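PDB 6B10: putative peptidyl-arginine deiminase family protein from Campylobacter jejuni subsp. jejuni serotype O:2, which probably hydrolyses agmatine to N-carbamoylputrescine and ammonia, a step towards putrescine in polyamine biosynthesis. Local coordinates for residues I13-S17 with R213-K217; G147-N152 with I208-F214. One frame throughout, in Å; residues are numbered along the deposited sequence.

Contact 1 of 2, residues I13-S17 with R213-K217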
loop_
_atom_site.group_PDB
_atom_site.type_symbol
_atom_site.label_atom_id
_atom_site.label_comp_id
_atom_site.label_asym_id
_atom_site.label_seq_id
_atom_site.Cartn_x
_atom_site.Cartn_y
_atom_site.Cartn_z
ATOM N N ILE A 13 -0.683 11.243 -6.764
ATOM C CA ILE A 13 0.735 10.885 -6.779
ATOM C C ILE A 13 0.894 9.377 -6.890
ATOM O O ILE A 13 0.379 8.642 -6.047
ATOM C CB ILE A 13 1.453 11.365 -5.502
ATOM C CG1 ILE A 13 1.277 12.878 -5.313
ATOM C CG2 ILE A 13 2.939 11.038 -5.564
ATOM C CD1 ILE A 13 1.745 13.387 -3.964
ATOM N N PRO A 14 1.610 8.906 -7.928
ATOM C CA PRO A 14 1.922 7.489 -8.002
ATOM C C PRO A 14 3.024 7.125 -7.015
ATOM O O PRO A 14 3.845 7.976 -6.651
ATOM C CB PRO A 14 2.413 7.315 -9.437
ATOM C CG PRO A 14 3.027 8.624 -9.776
ATOM C CD PRO A 14 2.252 9.669 -9.011
ATOM N N GLU A 15 3.061 5.858 -6.613
ATOM C CA GLU A 15 3.966 5.417 -5.554
ATOM C C GLU A 15 5.446 5.540 -5.922
ATOM O O GLU A 15 6.304 5.657 -5.041
ATOM C CB GLU A 15 3.645 3.982 -5.162
ATOM C CG GLU A 15 4.119 3.606 -3.775
ATOM C CD GLU A 15 3.386 2.388 -3.267
ATOM O OE1 GLU A 15 2.235 2.552 -2.810
ATOM O OE2 GLU A 15 3.946 1.273 -3.370
ATOM N N TRP A 16 5.747 5.525 -7.215
ATOM C CA TRP A 16 7.135 5.633 -7.665
ATOM C C TRP A 16 7.713 7.059 -7.678
ATOM O O TRP A 16 8.890 7.237 -7.979
ATOM C CB TRP A 16 7.317 4.965 -9.032
ATOM C CG TRP A 16 6.500 5.559 -10.131
ATOM C CD1 TRP A 16 6.796 6.669 -10.864
ATOM C CD2 TRP A 16 5.258 5.060 -10.635
ATOM N NE1 TRP A 16 5.810 6.895 -11.791
ATOM C CE2 TRP A 16 4.856 5.918 -11.673
ATOM C CE3 TRP A 16 4.443 3.969 -10.301
ATOM C CZ2 TRP A 16 3.669 5.724 -12.385
ATOM C CZ3 TRP A 16 3.275 3.772 -11.010
ATOM C CH2 TRP A 16 2.896 4.645 -12.039
ATOM N N SER A 17 6.906 8.067 -7.356
ATOM C CA SER A 17 7.424 9.428 -7.175
ATOM C C SER A 17 8.347 9.473 -5.955
ATOM O O SER A 17 8.229 8.643 -5.037
ATOM C CB SER A 17 6.297 10.440 -6.989
ATOM O OG SER A 17 5.451 10.464 -8.115
ATOM N N ARG A 213 -1.942 -3.284 -9.606
ATOM C CA ARG A 213 -1.156 -2.108 -9.275
ATOM C C ARG A 213 -0.541 -1.524 -10.539
ATOM O O ARG A 213 -0.030 -2.272 -11.369
ATOM C CB ARG A 213 0.025 -2.486 -8.364
ATOM C CG ARG A 213 -0.292 -3.218 -7.067
ATOM C CD ARG A 213 -0.869 -2.307 -5.995
ATOM N NE ARG A 213 0.028 -1.205 -5.673
ATOM C CZ ARG A 213 1.083 -1.277 -4.860
ATOM N NH1 ARG A 213 1.422 -2.407 -4.252
ATOM N NH2 ARG A 213 1.829 -0.202 -4.671
ATOM N N PHE A 214 -0.557 -0.204 -10.682
ATOM C CA PHE A 214 0.288 0.440 -11.676
ATOM C C PHE A 214 1.748 0.330 -11.255
ATOM O O PHE A 214 2.087 0.544 -10.081
ATOM C CB PHE A 214 -0.057 1.920 -11.840
ATOM C CG PHE A 214 -1.369 2.164 -12.517
ATOM C CD1 PHE A 214 -1.488 2.003 -13.890
ATOM C CD2 PHE A 214 -2.484 2.553 -11.789
ATOM C CE1 PHE A 214 -2.701 2.223 -14.523
ATOM C CE2 PHE A 214 -3.697 2.779 -12.415
ATOM C CZ PHE A 214 -3.803 2.612 -13.785
ATOM N N ILE A 215 2.607 0.015 -12.220
ATOM C CA ILE A 215 4.053 0.027 -12.001
ATOM C C ILE A 215 4.754 1.119 -12.811
ATOM O O ILE A 215 5.886 1.492 -12.503
ATOM C CB ILE A 215 4.685 -1.348 -12.285
ATOM C CG1 ILE A 215 4.487 -1.774 -13.741
ATOM C CG2 ILE A 215 4.099 -2.378 -11.341
ATOM C CD1 ILE A 215 5.171 -3.076 -14.084
ATOM N N ASP A 216 4.099 1.592 -13.871
ATOM C CA ASP A 216 4.429 2.878 -14.479
ATOM C C ASP A 216 3.142 3.463 -15.054
ATOM O O ASP A 216 2.074 2.865 -14.890
ATOM C CB ASP A 216 5.581 2.761 -15.499
ATOM C CG ASP A 216 5.238 1.913 -16.725
ATOM O OD1 ASP A 216 4.088 1.905 -17.206
ATOM O OD2 ASP A 216 6.160 1.261 -17.235
ATOM N N LYS A 217 3.218 4.633 -15.686
ATOM C CA LYS A 217 2.012 5.318 -16.151
ATOM C C LYS A 217 1.227 4.515 -17.190
ATOM O O LYS A 217 0.038 4.747 -17.362
ATOM C CB LYS A 217 2.342 6.700 -16.730
ATOM C CG LYS A 217 3.032 6.676 -18.088
ATOM C CD LYS A 217 3.437 8.081 -18.508
ATOM C CE LYS A 217 3.923 8.110 -19.943
ATOM N NZ LYS A 217 4.460 9.449 -20.313
#
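With chi1 at 61°, CG of Trp16 stands between its own backbone N and carbonyl carbon, which turns the indole against the main chain of Phe214 to Lys217. Glu15 takes the other course: its CG lies opposite the backbone N (chi1 -158°) and the chain runs out extended until the carboxylate reaches Arg213, whose own side chain is bent at chi2 and chi3. The indole meets mostly backbone. The CA of Asp216 makes a CH-pi contact with its six-membered ring, 3.7 Å from the centroid, and Ile215 O lies over the same face, also offset toward the rim, 3.6 Å from Trp16 CE3. In the ring plane, Phe214 O faces the edge at CZ3 of Trp16, 3.6 Å away, while the same CZ3 touches Phe214 CB at 3.9 Å. Pro14 CB covers the opposite face near its centre, which leaves the indole sandwiched. A type I turn from Pro14 to Ser17, closed by Ser17 N to Pro14 O at 3.1 Å, presents Glu15 and Trp16 together. The salt bridge joins Arg213 NH2 to Glu15 OE2 at 2.9 Å. Its hydrogen bond is bent, 131° at the hydrogen: the oxygen lies in the guanidinium plane, but the nitrogen comes from above the carboxylate plane. OE1 bonds to His322, and OE2 to Phe275 N as well as Arg213; Arg213 is also salt-bridged through NE to Asp150 OD1, and its NH1 donates to the carbonyls of Ala271 and Phe273. Asp216 turns its carboxylate away towards Thr219. The contact packs part of the loop between strands 10-11 and 19-25 against edge strand 212-216 where the chain turns a corner, joining two neighbouring parts of the pentein fold of guanidine-modifying enzymes.

Contact 2 of 2, residues G147-N152 with I208-F214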
loop_
_atom_site.group_PDB
_atom_site.type_symbol
_atom_site.label_atom_id
_atom_site.label_comp_id
_atom_site.label_asym_id
_atom_site.label_seq_id
_atom_site.Cartn_x
_atom_site.Cartn_y
_atom_site.Cartn_z
ATOM N N GLY A 147 -4.945 1.157 0.984
ATOM C CA GLY A 147 -4.863 -0.057 0.173
ATOM C C GLY A 147 -6.008 -0.276 -0.803
ATOM O O GLY A 147 -5.938 -1.176 -1.637
ATOM N N SER A 148 -7.063 0.536 -0.728
ATOM C CA SER A 148 -8.200 0.368 -1.629
ATOM C C SER A 148 -8.093 1.172 -2.936
ATOM O O SER A 148 -8.950 1.033 -3.807
ATOM C CB SER A 148 -9.504 0.702 -0.899
ATOM O OG SER A 148 -9.665 2.098 -0.797
ATOM N N ILE A 149 -7.037 1.980 -3.082
ATOM C CA ILE A 149 -6.837 2.811 -4.279
ATOM C C ILE A 149 -5.394 2.728 -4.787
ATOM O O ILE A 149 -4.478 2.485 -4.011
ATOM C CB ILE A 149 -7.193 4.295 -4.013
ATOM C CG1 ILE A 149 -6.471 4.809 -2.760
ATOM C CG2 ILE A 149 -8.702 4.446 -3.864
ATOM C CD1 ILE A 149 -6.632 6.291 -2.497
ATOM N N ASP A 150 -5.212 2.935 -6.091
ATOM C CA ASP A 150 -3.896 2.875 -6.731
ATOM C C ASP A 150 -3.866 3.872 -7.909
ATOM O O ASP A 150 -4.791 3.892 -8.719
ATOM C CB ASP A 150 -3.642 1.441 -7.205
ATOM C CG ASP A 150 -2.203 1.188 -7.591
ATOM O OD1 ASP A 150 -1.385 0.894 -6.701
ATOM O OD2 ASP A 150 -1.891 1.252 -8.799
ATOM N N PHE A 151 -2.820 4.693 -7.997
ATOM C CA PHE A 151 -2.752 5.781 -8.987
ATOM C C PHE A 151 -1.635 5.591 -10.009
ATOM O O PHE A 151 -0.566 5.079 -9.677
ATOM C CB PHE A 151 -2.511 7.107 -8.289
ATOM C CG PHE A 151 -3.575 7.478 -7.308
ATOM C CD1 PHE A 151 -4.777 8.005 -7.744
ATOM C CD2 PHE A 151 -3.373 7.305 -5.948
ATOM C CE1 PHE A 151 -5.757 8.358 -6.846
ATOM C CE2 PHE A 151 -4.356 7.650 -5.042
ATOM C CZ PHE A 151 -5.550 8.182 -5.493
ATOM N N ASN A 152 -1.873 6.027 -11.242
ATOM C CA ASN A 152 -0.837 5.991 -12.262
ATOM C C ASN A 152 -0.129 7.331 -12.416
ATOM O O ASN A 152 0.840 7.429 -13.156
ATOM C CB ASN A 152 -1.385 5.478 -13.606
ATOM C CG ASN A 152 -2.107 6.545 -14.416
ATOM O OD1 ASN A 152 -2.632 7.522 -13.876
ATOM N ND2 ASN A 152 -2.143 6.348 -15.731
ATOM N N ILE A 208 -7.603 -3.334 -3.498
ATOM C CA ILE A 208 -7.036 -3.375 -4.834
ATOM C C ILE A 208 -5.535 -3.689 -4.808
ATOM O O ILE A 208 -5.018 -4.285 -5.759
ATOM C CB ILE A 208 -7.287 -2.052 -5.602
ATOM C CG1 ILE A 208 -7.154 -2.261 -7.118
ATOM C CG2 ILE A 208 -6.350 -0.946 -5.141
ATOM C CD1 ILE A 208 -8.287 -3.064 -7.719
ATOM N N ASP A 209 -4.840 -3.327 -3.722
ATOM C CA ASP A 209 -3.405 -3.598 -3.636
ATOM C C ASP A 209 -3.060 -5.073 -3.371
ATOM O O ASP A 209 -1.888 -5.405 -3.224
ATOM C CB ASP A 209 -2.703 -2.652 -2.644
ATOM C CG ASP A 209 -2.999 -2.978 -1.174
ATOM O OD1 ASP A 209 -3.923 -3.763 -0.888
ATOM O OD2 ASP A 209 -2.289 -2.442 -0.302
ATOM N N THR A 210 -4.068 -5.953 -3.319
ATOM C CA THR A 210 -3.825 -7.396 -3.325
ATOM C C THR A 210 -4.020 -7.986 -4.722
ATOM O O THR A 210 -3.685 -9.141 -4.953
ATOM C CB THR A 210 -4.751 -8.156 -2.351
ATOM O OG1 THR A 210 -6.102 -8.053 -2.797
ATOM C CG2 THR A 210 -4.648 -7.595 -0.933
ATOM N N LEU A 211 -4.544 -7.190 -5.647
ATOM C CA LEU A 211 -4.957 -7.680 -6.956
ATOM C C LEU A 211 -4.220 -7.059 -8.131
ATOM O O LEU A 211 -3.802 -7.777 -9.040
ATOM C CB LEU A 211 -6.451 -7.422 -7.148
ATOM C CG LEU A 211 -7.402 -8.251 -6.292
ATOM C CD1 LEU A 211 -8.820 -7.756 -6.496
ATOM C CD2 LEU A 211 -7.286 -9.724 -6.652
ATOM N N ALA A 212 -4.100 -5.732 -8.133
ATOM C CA ALA A 212 -3.606 -5.007 -9.308
ATOM C C ALA A 212 -3.022 -3.662 -8.925
ATOM O O ALA A 212 -3.562 -2.979 -8.059
ATOM C CB ALA A 212 -4.730 -4.814 -10.319
ATOM N N ARG A 213 -1.942 -3.284 -9.606
ATOM C CA ARG A 213 -1.156 -2.108 -9.275
ATOM C C ARG A 213 -0.541 -1.524 -10.539
ATOM O O ARG A 213 -0.030 -2.272 -11.369
ATOM C CB ARG A 213 0.025 -2.486 -8.364
ATOM C CG ARG A 213 -0.292 -3.218 -7.067
ATOM C CD ARG A 213 -0.869 -2.307 -5.995
ATOM N NE ARG A 213 0.028 -1.205 -5.673
ATOM C CZ ARG A 213 1.083 -1.277 -4.860
ATOM N NH1 ARG A 213 1.422 -2.407 -4.252
ATOM N NH2 ARG A 213 1.829 -0.202 -4.671
ATOM N N PHE A 214 -0.557 -0.204 -10.682
ATOM C CA PHE A 214 0.288 0.440 -11.676
ATOM C C PHE A 214 1.748 0.330 -11.255
ATOM O O PHE A 214 2.087 0.544 -10.081
ATOM C CB PHE A 214 -0.057 1.920 -11.840
ATOM C CG PHE A 214 -1.369 2.164 -12.517
ATOM C CD1 PHE A 214 -1.488 2.003 -13.890
ATOM C CD2 PHE A 214 -2.484 2.553 -11.789
ATOM C CE1 PHE A 214 -2.701 2.223 -14.523
ATOM C CE2 PHE A 214 -3.697 2.779 -12.415
ATOM C CZ PHE A 214 -3.803 2.612 -13.785
HETATM O O HOH W 1 -10.024 -1.492 -3.466
HETATM O O HOH W 2 1.274 1.372 -7.593
#
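Asn152 CB sits over one face of the Phe214 ring, 3.4 Å from the centroid and only 7° off the normal, a close CH-pi contact. The Asp150 carboxylate is turned nearly parallel to this ring, with OD2 oblique to it and 3.3 Å from Phe214 CD2. Against the Arg213 guanidinium, by contrast, the carboxylate stands almost upright, the planes 78° apart, and meets it at the edge. The two oxygens of Asp150 have separate partners: OD1 forms a salt bridge with Arg213 NE at 2.7 Å, met from above the carboxylate plane, and OD2 accepts from Phe214 N, also at 2.7 Å, on its syn side but tilted out of that plane. A water gives one hydrogen bond to OD1 and another to Phe214 O, adding a second grip on this buried acid. Strands 149-151 and 212-214 are edge strands of two different sheets, running in roughly the same direction (28° between axes); here the Asp150 side chain supplies the direct hydrogen bonds between them, a junction of neighbouring sheets in the five-bladed pentein fold. Towards the other end, Ile208 CG2 packs on Ser148 C at 3.5 Å. Ser148 O receives a hydrogen bond from a second water, which weakly accepts from Ile208 N. Asp209 N donates to Gly147 O at 3.2 Å, while its carboxylate turns to His322 through OD2.

Contacts 1 and 2 lie with their centres about 10 Å apart and share Arg213 and Phe214 of strand 212-216. Arg213 stands between two acids, Glu15 of contact 1 and Asp150 of contact 2. The segments 13-17 and 147-152 also touch directly: Trp16 CZ2 is 3.4 Å from Asn152 O, and Pro14 CB is 3.7 Å from Phe151 O. A probable hydrogen bond from Asn152 ND2 to Lys217 O, 3.2 Å long, closes the cluster. His322 links Glu15 of contact 1 with Asp209 of contact 2. A phosphate ion, probably from the crystallisation liquor, lies about 5 Å from the Asp216 side chain, and the potassium ion is about 11 Å from that of Ile149.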